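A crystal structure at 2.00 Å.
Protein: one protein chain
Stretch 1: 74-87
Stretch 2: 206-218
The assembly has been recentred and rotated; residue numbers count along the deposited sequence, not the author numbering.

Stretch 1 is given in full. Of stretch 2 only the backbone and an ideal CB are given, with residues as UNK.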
ATOM      1  N   ASP A  74      24.476   6.176 -18.100  1.00 32.10           N
ATOM      2  CA  ASP A  74      24.466   4.917 -18.816  1.00 31.65           C
ATOM      3  C   ASP A  74      23.021   4.381 -18.954  1.00 30.75           C
ATOM      4  O   ASP A  74      22.275   4.340 -17.960  1.00 29.73           O
ATOM      5  CB  ASP A  74      25.392   3.899 -18.128  1.00 32.20           C
ATOM      6  CG  ASP A  74      25.386   2.543 -18.835  1.00 35.74           C
ATOM      7  OD1 ASP A  74      24.998   1.528 -18.194  1.00 36.26           O
ATOM      8  OD2 ASP A  74      25.723   2.509 -20.049  1.00 37.18           O
ATOM      9  N   GLU A  75      22.649   4.000 -20.178  1.00 29.46           N
ATOM     10  CA  GLU A  75      21.302   3.540 -20.522  1.00 30.24           C
ATOM     11  C   GLU A  75      20.860   2.259 -19.788  1.00 29.58           C
ATOM     12  O   GLU A  75      19.737   2.202 -19.257  1.00 27.99           O
ATOM     13  CB  GLU A  75      21.157   3.364 -22.048  1.00 30.37           C
ATOM     14  CG  GLU A  75      19.815   2.789 -22.485  1.00 31.91           C
ATOM     15  CD  GLU A  75      19.539   2.903 -23.986  1.00 32.72           C
ATOM     16  OE1 GLU A  75      18.597   3.619 -24.383  1.00 39.12           O
ATOM     17  OE2 GLU A  75      20.222   2.243 -24.780  1.00 37.56           O
ATOM     18  N   ASN A  76      21.729   1.238 -19.800  1.00 28.67           N
ATOM     19  CA  ASN A  76      21.563   0.005 -18.983  1.00 28.26           C
ATOM     20  C   ASN A  76      21.337   0.274 -17.503  1.00 27.33           C
ATOM     21  O   ASN A  76      20.473  -0.370 -16.881  1.00 26.55           O
ATOM     22  CB  ASN A  76      22.782  -0.909 -19.120  1.00 28.06           C
ATOM     23  CG  ASN A  76      22.853  -1.588 -20.468  1.00 30.34           C
ATOM     24  OD1 ASN A  76      21.898  -1.553 -21.258  1.00 31.43           O
ATOM     25  ND2 ASN A  76      24.003  -2.212 -20.751  1.00 33.63           N
ATOM     26  N   GLU A  77      22.128   1.196 -16.923  1.00 26.54           N
ATOM     27  CA  GLU A  77      21.951   1.531 -15.524  1.00 26.55           C
ATOM     28  C   GLU A  77      20.605   2.192 -15.233  1.00 25.39           C
ATOM     29  O   GLU A  77      19.917   1.822 -14.272  1.00 24.20           O
ATOM     30  CB  GLU A  77      23.082   2.393 -14.988  1.00 28.09           C
ATOM     31  CG  GLU A  77      23.875   1.678 -13.950  1.00 32.09           C
ATOM     32  CD  GLU A  77      25.059   2.475 -13.472  1.00 39.67           C
ATOM     33  OE1 GLU A  77      24.868   3.418 -12.650  1.00 37.89           O
ATOM     34  OE2 GLU A  77      26.184   2.137 -13.930  1.00 45.35           O
ATOM     35  N   TRP A  78      20.278   3.181 -16.063  1.00 23.09           N
ATOM     36  CA  TRP A  78      19.017   3.901 -16.028  1.00 22.55           C
ATOM     37  C   TRP A  78      17.836   2.910 -16.146  1.00 21.78           C
ATOM     38  O   TRP A  78      16.903   2.935 -15.331  1.00 21.50           O
ATOM     39  CB  TRP A  78      19.021   4.930 -17.171  1.00 21.64           C
ATOM     40  CG  TRP A  78      17.838   5.858 -17.233  1.00 21.24           C
ATOM     41  CD1 TRP A  78      16.862   5.865 -18.176  1.00 17.60           C
ATOM     42  CD2 TRP A  78      17.525   6.908 -16.311  1.00 20.39           C
ATOM     43  NE1 TRP A  78      15.963   6.870 -17.911  1.00 21.27           N
ATOM     44  CE2 TRP A  78      16.343   7.526 -16.775  1.00 20.35           C
ATOM     45  CE3 TRP A  78      18.136   7.390 -15.149  1.00 20.57           C
ATOM     46  CZ2 TRP A  78      15.745   8.596 -16.111  1.00 21.94           C
ATOM     47  CZ3 TRP A  78      17.551   8.467 -14.485  1.00 20.90           C
ATOM     48  CH2 TRP A  78      16.364   9.047 -14.962  1.00 21.43           C
ATOM     49  N   LEU A  79      17.891   2.013 -17.123  1.00 20.89           N
ATOM     50  CA  LEU A  79      16.830   1.003 -17.270  1.00 20.66           C
ATOM     51  C   LEU A  79      16.777  -0.031 -16.104  1.00 20.59           C
ATOM     52  O   LEU A  79      15.679  -0.353 -15.624  1.00 20.20           O
ATOM     53  CB  LEU A  79      16.886   0.335 -18.634  1.00 21.50           C
ATOM     54  CG  LEU A  79      16.862   1.208 -19.911  1.00 23.05           C
ATOM     55  CD1 LEU A  79      16.334   0.437 -21.117  1.00 21.47           C
ATOM     56  CD2 LEU A  79      16.184   2.543 -19.776  1.00 22.93           C
ATOM     57  N   ALA A  80      17.949  -0.469 -15.613  1.00 19.83           N
ATOM     58  CA  ALA A  80      18.043  -1.327 -14.418  1.00 19.19           C
ATOM     59  C   ALA A  80      17.444  -0.655 -13.152  1.00 19.10           C
ATOM     60  O   ALA A  80      16.662  -1.271 -12.424  1.00 19.64           O
ATOM     61  CB  ALA A  80      19.501  -1.775 -14.172  1.00 17.80           C
ATOM     62  N   VAL A  81      17.834   0.585 -12.879  1.00 18.38           N
ATOM     63  CA  VAL A  81      17.240   1.374 -11.776  1.00 19.29           C
ATOM     64  C   VAL A  81      15.721   1.419 -11.851  1.00 19.63           C
ATOM     65  O   VAL A  81      15.056   1.096 -10.869  1.00 20.51           O
ATOM     66  CB  VAL A  81      17.803   2.822 -11.658  1.00 19.02           C
ATOM     67  CG1 VAL A  81      16.966   3.688 -10.654  1.00 19.31           C
ATOM     68  CG2 VAL A  81      19.255   2.764 -11.194  1.00 20.42           C
ATOM     69  N   HIS A  82      15.174   1.808 -13.001  1.00 18.98           N
ATOM     70  CA  HIS A  82      13.735   1.907 -13.131  1.00 19.09           C
ATOM     71  C   HIS A  82      12.978   0.594 -13.151  1.00 18.63           C
ATOM     72  O   HIS A  82      11.832   0.571 -12.739  1.00 16.47           O
ATOM     73  CB  HIS A  82      13.339   2.780 -14.313  1.00 19.69           C
ATOM     74  CG  HIS A  82      13.744   4.203 -14.115  1.00 23.78           C
ATOM     75  ND1 HIS A  82      12.909   5.142 -13.550  1.00 25.70           N
ATOM     76  CD2 HIS A  82      14.934   4.813 -14.299  1.00 22.46           C
ATOM     77  CE1 HIS A  82      13.558   6.284 -13.431  1.00 28.59           C
ATOM     78  NE2 HIS A  82      14.788   6.115 -13.884  1.00 30.44           N
ATOM     79  N   CYS A  83      13.591  -0.477 -13.666  1.00 18.05           N
ATOM     80  CA  CYS A  83      12.953  -1.791 -13.644  1.00 18.38           C
ATOM     81  C   CYS A  83      12.742  -2.282 -12.187  1.00 16.78           C
ATOM     82  O   CYS A  83      11.670  -2.747 -11.848  1.00 18.29           O
ATOM     83  CB  CYS A  83      13.773  -2.780 -14.499  1.00 18.22           C
ATOM     84  SG  CYS A  83      12.981  -4.362 -14.834  1.00 23.37           S
ATOM     85  N   VAL A  84      13.744  -2.148 -11.315  1.00 16.41           N
ATOM     86  CA  VAL A  84      13.561  -2.491  -9.879  1.00 16.05           C
ATOM     87  C   VAL A  84      12.534  -1.559  -9.202  1.00 16.80           C
ATOM     88  O   VAL A  84      11.693  -2.026  -8.429  1.00 18.03           O
ATOM     89  CB  VAL A  84      14.878  -2.495  -9.081  1.00 15.20           C
ATOM     90  CG1 VAL A  84      14.627  -2.666  -7.593  1.00 14.67           C
ATOM     91  CG2 VAL A  84      15.861  -3.580  -9.602  1.00 14.72           C
ATOM     92  N   ASP A  85      12.592  -0.260  -9.504  1.00 17.21           N
ATOM     93  CA  ASP A  85      11.563   0.676  -9.005  1.00 17.90           C
ATOM     94  C   ASP A  85      10.140   0.305  -9.461  1.00 16.03           C
ATOM     95  O   ASP A  85       9.207   0.443  -8.679  1.00 15.41           O
ATOM     96  CB  ASP A  85      11.828   2.107  -9.468  1.00 19.33           C
ATOM     97  CG  ASP A  85      13.091   2.735  -8.824  1.00 25.79           C
ATOM     98  OD1 ASP A  85      13.604   2.207  -7.778  1.00 29.02           O
ATOM     99  OD2 ASP A  85      13.546   3.780  -9.378  1.00 27.78           O
ATOM    100  N   PHE A  86       9.950  -0.132 -10.703  1.00 13.26           N
ATOM    101  CA  PHE A  86       8.586  -0.496 -11.150  1.00 13.96           C
ATOM    102  C   PHE A  86       8.039  -1.754 -10.469  1.00 12.01           C
ATOM    103  O   PHE A  86       6.847  -1.861 -10.117  1.00 10.10           O
ATOM    104  CB  PHE A  86       8.531  -0.661 -12.666  1.00 15.43           C
ATOM    105  CG  PHE A  86       8.669   0.647 -13.419  1.00 19.17           C
ATOM    106  CD1 PHE A  86       8.119   1.808 -12.916  1.00 18.38           C
ATOM    107  CD2 PHE A  86       9.360   0.696 -14.621  1.00 21.95           C
ATOM    108  CE1 PHE A  86       8.264   3.036 -13.605  1.00 23.60           C
ATOM    109  CE2 PHE A  86       9.501   1.915 -15.330  1.00 24.24           C
ATOM    110  CZ  PHE A  86       8.973   3.083 -14.818  1.00 19.10           C
ATOM    111  N   TYR A  87       8.950  -2.684 -10.255  1.00  9.93           N
ATOM    112  CA  TYR A  87       8.642  -3.922  -9.509  1.00 11.06           C
ATOM    113  C   TYR A  87       8.156  -3.521  -8.099  1.00 11.82           C
ATOM    114  O   TYR A  87       7.172  -4.048  -7.565  1.00 12.76           O
ATOM    115  CB  TYR A  87       9.896  -4.816  -9.395  1.00  9.50           C
ATOM    116  CG  TYR A  87       9.733  -5.844  -8.283  1.00 10.75           C
ATOM    117  CD1 TYR A  87       9.241  -7.114  -8.584  1.00  9.64           C
ATOM    118  CD2 TYR A  87      10.007  -5.534  -6.933  1.00 12.07           C
ATOM    119  CE1 TYR A  87       9.064  -8.078  -7.602  1.00  9.85           C
ATOM    120  CE2 TYR A  87       9.791  -6.492  -5.927  1.00 13.72           C
ATOM    121  CZ  TYR A  87       9.310  -7.762  -6.291  1.00  9.87           C
ATOM    122  OH  TYR A  87       9.030  -8.751  -5.392  1.00 10.50           O
ATOM    123  N   UNK A 206       0.998   5.165 -15.573  1.00 16.91           N
ATOM    124  CA  UNK A 206       1.336   6.202 -16.529  1.00 18.59           C
ATOM    125  C   UNK A 206       2.867   6.282 -16.704  1.00 17.74           C
ATOM    126  O   UNK A 206       3.352   6.352 -17.824  1.00 18.74           O
ATOM    127  CB  UNK A 206       0.769   7.548 -16.074  1.00 18.59           C
ATOM    128  N   UNK A 207       3.604   6.327 -15.594  1.00 17.55           N
ATOM    129  CA  UNK A 207       5.075   6.411 -15.610  1.00 18.06           C
ATOM    130  C   UNK A 207       5.687   5.126 -16.234  1.00 18.16           C
ATOM    131  O   UNK A 207       6.670   5.200 -17.013  1.00 18.31           O
ATOM    132  CB  UNK A 207       5.607   6.618 -14.191  1.00 18.06           C
ATOM    133  N   UNK A 208       5.083   3.965 -15.937  1.00 17.63           N
ATOM    134  CA  UNK A 208       5.509   2.667 -16.520  1.00 17.98           C
ATOM    135  C   UNK A 208       5.399   2.723 -18.064  1.00 18.29           C
ATOM    136  O   UNK A 208       6.347   2.395 -18.768  1.00 18.13           O
ATOM    137  CB  UNK A 208       4.656   1.523 -15.968  1.00 17.98           C
ATOM    138  N   UNK A 209       4.243   3.187 -18.563  1.00 18.48           N
ATOM    139  CA  UNK A 209       3.947   3.264 -19.990  1.00 20.16           C
ATOM    140  C   UNK A 209       4.756   4.332 -20.726  1.00 21.18           C
ATOM    141  O   UNK A 209       5.144   4.101 -21.857  1.00 23.49           O
ATOM    142  CB  UNK A 209       2.454   3.536 -20.186  1.00 20.16           C
ATOM    143  N   UNK A 210       4.962   5.498 -20.124  1.00 21.60           N
ATOM    144  CA  UNK A 210       5.819   6.521 -20.730  1.00 22.34           C
ATOM    145  C   UNK A 210       7.275   6.080 -20.845  1.00 22.41           C
ATOM    146  O   UNK A 210       7.937   6.343 -21.863  1.00 21.69           O
ATOM    147  CB  UNK A 210       5.742   7.813 -19.914  1.00 22.34           C
ATOM    148  N   UNK A 211       7.751   5.381 -19.810  1.00 22.18           N
ATOM    149  CA  UNK A 211       9.128   4.878 -19.755  1.00 23.74           C
ATOM    150  C   UNK A 211       9.367   3.836 -20.860  1.00 24.42           C
ATOM    151  O   UNK A 211      10.335   3.938 -21.626  1.00 24.74           O
ATOM    152  CB  UNK A 211       9.419   4.271 -18.381  1.00 23.74           C
ATOM    153  N   UNK A 212       8.449   2.877 -20.994  1.00 24.91           N
ATOM    154  CA  UNK A 212       8.474   1.925 -22.083  1.00 26.28           C
ATOM    155  C   UNK A 212       8.423   2.558 -23.484  1.00 27.81           C
ATOM    156  O   UNK A 212       9.070   2.056 -24.408  1.00 28.83           O
ATOM    157  CB  UNK A 212       7.299   0.958 -21.920  1.00 26.28           C
ATOM    158  N   UNK A 213       7.637   3.618 -23.659  1.00 28.64           N
ATOM    159  CA  UNK A 213       7.551   4.331 -24.953  1.00 29.49           C
ATOM    160  C   UNK A 213       8.914   5.018 -25.319  1.00 29.53           C
ATOM    161  O   UNK A 213       9.431   4.826 -26.416  1.00 29.71           O
ATOM    162  CB  UNK A 213       6.436   5.377 -24.891  1.00 29.49           C
ATOM    163  N   UNK A 214       9.483   5.778 -24.385  1.00 30.14           N
ATOM    164  CA  UNK A 214      10.757   6.489 -24.562  1.00 30.82           C
ATOM    165  C   UNK A 214      11.894   5.603 -25.097  1.00 31.09           C
ATOM    166  O   UNK A 214      12.776   6.089 -25.827  1.00 30.56           O
ATOM    167  CB  UNK A 214      11.185   7.100 -23.226  1.00 30.82           C
ATOM    168  N   UNK A 215      11.875   4.325 -24.712  1.00 30.53           N
ATOM    169  CA  UNK A 215      12.936   3.391 -25.084  1.00 30.26           C
ATOM    170  C   UNK A 215      12.493   2.263 -25.996  1.00 30.67           C
ATOM    171  O   UNK A 215      13.256   1.326 -26.237  1.00 30.62           O
ATOM    172  CB  UNK A 215      13.548   2.789 -23.818  1.00 30.26           C
ATOM    173  N   UNK A 216      11.261   2.360 -26.494  1.00 30.69           N
ATOM    174  CA  UNK A 216      10.592   1.320 -27.296  1.00 31.96           C
ATOM    175  C   UNK A 216      10.601  -0.110 -26.730  1.00 31.20           C
ATOM    176  O   UNK A 216      10.694  -1.079 -27.471  1.00 31.38           O
ATOM    177  CB  UNK A 216      11.246   1.284 -28.679  1.00 31.96           C
ATOM    178  N   UNK A 217      10.456  -0.229 -25.412  1.00 30.46           N
ATOM    179  CA  UNK A 217      10.469  -1.512 -24.731  1.00 29.08           C
ATOM    180  C   UNK A 217       9.142  -2.275 -24.931  1.00 29.66           C
ATOM    181  O   UNK A 217       9.116  -3.509 -25.031  1.00 29.03           O
ATOM    182  CB  UNK A 217      10.741  -1.303 -23.240  1.00 29.08           C
ATOM    183  N   UNK A 218       8.046  -1.532 -24.994  1.00 30.02           N
ATOM    184  CA  UNK A 218       6.714  -2.109 -25.159  1.00 31.19           C
ATOM    185  C   UNK A 218       6.027  -1.472 -26.320  1.00 32.45           C
ATOM    186  O   UNK A 218       6.151  -0.261 -26.560  1.00 33.08           O
ATOM    187  CB  UNK A 218       5.872  -1.945 -23.892  1.00 31.19           C
TER

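The helix at 75-87 and the helix at 206-214 run nearly antiparallel, at 154°, with a closest approach of 11.2 Å between the axes.

Position 206 has nothing of stretch 1 within 5.5 Å of its ideal CB. Many residues would suit. It is R206, which makes no contact here.

At position 207 CA-to-CB points sideways, and the ideal CB lies 4.5 Å from F86 CE1. A ring or a medium-length chain could reach the rim of F86. The residue is H207. The edge of F86 meets its face, and F86 CE1 is 3.5 Å from H207 ND1. It also meets H82 rim to rim.

Position 208 again points sideways. An aromatic or a branched aliphatic would suit the face of the F86 ring, which the ideal CB overlies. F208 is found. Its edge turns to that face, with F208 CD1 3.8 Å from F86 CG. Its CA also sits over it.

Position 209 points away, and 210 is out of reach, so many kinds would do, polar or apolar. They are C209 and L210.

At position 211 CA-to-CB points toward stretch 1, the ideal CB 3.8 Å from F86 CZ. Ahead lies a hollow lined by W78, L79, H82 and F86. Leu, Met or an aromatic could serve. F211 fills it as a knob in a hole. It forms an offset stack with H82, centroids 4.6 Å apart, and H82 CB lies over its face. The edge of F86 also points at that ring. L79 CD2 approaches F211 CZ at 3.6 Å.

At 212, 213 and 214 nothing of stretch 1 lies within 5.5 Å of the ideal CB. Small or polar residues would be acceptable. They are A212, Q213 and E214, none in contact with stretch 1.

Position 215 leaves helical geometry, at phi/psi -115/9, yet points toward stretch 1. Its ideal CB is 4.5 Å from L79 CD1 and 5.1 Å from E75 OE1. The methyls favour an apolar chain, while the carboxylate could welcome a donor. F215 takes the apolar option. L79 CD2 sits 3.7 Å from the F215 ring centroid, almost on the normal. E75 OE1 lies at the ring edge, 3.4 Å from F215 CD1.

Position 216 has phi/psi of 50/38, a left-handed turn that Gly or Asn would accept easily. It is E216, clear of stretch 1.

Position 217 points toward stretch 1 from further off, so a longer aliphatic suits. L217 CD2 reaches L79 CD1 at 4.1 Å.

Position 218 is out of reach, so many kinds would do. It holds L218.

Stretch 2, residues 206-218: RHFCLFAQEFELL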
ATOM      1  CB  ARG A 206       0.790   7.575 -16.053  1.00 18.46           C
ATOM      2  CG  ARG A 206       1.299   8.835 -16.868  1.00 20.05           C
ATOM      3  CD  ARG A 206       0.700  10.210 -16.359  1.00 21.99           C
ATOM      4  NE  ARG A 206       1.396  10.769 -15.177  1.00 33.57           N
ATOM      5  CZ  ARG A 206       0.799  11.087 -14.015  1.00 36.48           C
ATOM      6  NH1 ARG A 206      -0.517  10.890 -13.861  1.00 37.07           N
ATOM      7  NH2 ARG A 206       1.506  11.600 -13.003  1.00 34.36           N
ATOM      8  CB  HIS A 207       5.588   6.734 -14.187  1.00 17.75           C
ATOM      9  CG  HIS A 207       7.081   6.933 -14.094  1.00 21.88           C
ATOM     10  ND1 HIS A 207       7.837   6.434 -13.049  1.00 23.26           N
ATOM     11  CD2 HIS A 207       7.960   7.555 -14.920  1.00 24.72           C
ATOM     12  CE1 HIS A 207       9.107   6.749 -13.229  1.00 24.74           C
ATOM     13  NE2 HIS A 207       9.212   7.423 -14.360  1.00 23.93           N
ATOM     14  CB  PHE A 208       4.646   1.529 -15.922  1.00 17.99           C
ATOM     15  CG  PHE A 208       5.022   0.128 -16.381  1.00 18.76           C
ATOM     16  CD1 PHE A 208       5.832  -0.684 -15.590  1.00 18.84           C
ATOM     17  CD2 PHE A 208       4.506  -0.402 -17.570  1.00 22.34           C
ATOM     18  CE1 PHE A 208       6.180  -2.031 -15.995  1.00 20.37           C
ATOM     19  CE2 PHE A 208       4.815  -1.728 -17.992  1.00 21.53           C
ATOM     20  CZ  PHE A 208       5.647  -2.556 -17.191  1.00 21.61           C
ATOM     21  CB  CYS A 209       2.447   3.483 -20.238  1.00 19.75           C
ATOM     22  SG  CYS A 209       1.415   2.054 -19.741  1.00 21.06           S
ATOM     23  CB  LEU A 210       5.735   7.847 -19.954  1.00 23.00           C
ATOM     24  CG  LEU A 210       4.396   8.553 -20.073  1.00 25.10           C
ATOM     25  CD1 LEU A 210       4.284   9.647 -18.989  1.00 27.61           C
ATOM     26  CD2 LEU A 210       4.278   9.131 -21.500  1.00 29.24           C
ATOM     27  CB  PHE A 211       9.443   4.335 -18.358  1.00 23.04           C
ATOM     28  CG  PHE A 211      10.902   4.150 -18.102  1.00 24.64           C
ATOM     29  CD1 PHE A 211      11.642   5.154 -17.490  1.00 24.16           C
ATOM     30  CD2 PHE A 211      11.533   2.971 -18.455  1.00 23.74           C
ATOM     31  CE1 PHE A 211      12.980   5.013 -17.275  1.00 22.65           C
ATOM     32  CE2 PHE A 211      12.896   2.821 -18.238  1.00 26.56           C
ATOM     33  CZ  PHE A 211      13.609   3.847 -17.646  1.00 24.88           C
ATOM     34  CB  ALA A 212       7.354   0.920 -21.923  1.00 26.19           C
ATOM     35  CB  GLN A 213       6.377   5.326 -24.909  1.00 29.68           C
ATOM     36  CG  GLN A 213       6.164   6.200 -26.166  1.00 30.38           C
ATOM     37  CD  GLN A 213       5.244   7.397 -25.906  1.00 30.65           C
ATOM     38  OE1 GLN A 213       4.206   7.527 -26.550  1.00 34.02           O
ATOM     39  NE2 GLN A 213       5.621   8.272 -24.961  1.00 29.92           N
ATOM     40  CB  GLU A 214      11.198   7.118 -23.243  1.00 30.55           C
ATOM     41  CG  GLU A 214      12.569   7.835 -23.289  1.00 32.97           C
ATOM     42  CD  GLU A 214      12.608   9.035 -24.259  1.00 34.74           C
ATOM     43  OE1 GLU A 214      11.589   9.732 -24.380  1.00 33.61           O
ATOM     44  OE2 GLU A 214      13.669   9.288 -24.872  1.00 34.66           O
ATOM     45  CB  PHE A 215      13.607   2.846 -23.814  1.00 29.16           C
ATOM     46  CG  PHE A 215      14.233   3.910 -22.991  1.00 28.04           C
ATOM     47  CD1 PHE A 215      15.485   4.429 -23.337  1.00 22.34           C
ATOM     48  CD2 PHE A 215      13.553   4.450 -21.896  1.00 26.24           C
ATOM     49  CE1 PHE A 215      16.057   5.409 -22.574  1.00 22.27           C
ATOM     50  CE2 PHE A 215      14.125   5.451 -21.145  1.00 25.04           C
ATOM     51  CZ  PHE A 215      15.388   5.940 -21.484  1.00 26.48           C
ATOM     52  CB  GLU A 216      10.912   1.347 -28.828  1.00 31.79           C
ATOM     53  CG  GLU A 216      11.857   2.371 -29.398  1.00 34.34           C
ATOM     54  CD  GLU A 216      12.236   2.048 -30.881  1.00 35.55           C
ATOM     55  OE1 GLU A 216      11.397   2.268 -31.795  1.00 38.61           O
ATOM     56  OE2 GLU A 216      13.369   1.549 -31.120  1.00 40.33           O
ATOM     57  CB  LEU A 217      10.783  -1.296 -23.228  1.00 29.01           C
ATOM     58  CG  LEU A 217      12.042  -0.444 -22.941  1.00 27.31           C
ATOM     59  CD1 LEU A 217      12.171   0.018 -21.488  1.00 26.62           C
ATOM     60  CD2 LEU A 217      13.290  -1.127 -23.385  1.00 26.18           C
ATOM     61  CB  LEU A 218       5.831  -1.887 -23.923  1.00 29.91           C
ATOM     62  CG  LEU A 218       6.136  -2.670 -22.656  1.00 30.03           C
ATOM     63  CD1 LEU A 218       4.957  -2.451 -21.714  1.00 28.45           C
ATOM     64  CD2 LEU A 218       6.335  -4.182 -22.912  1.00 26.85           C
TER
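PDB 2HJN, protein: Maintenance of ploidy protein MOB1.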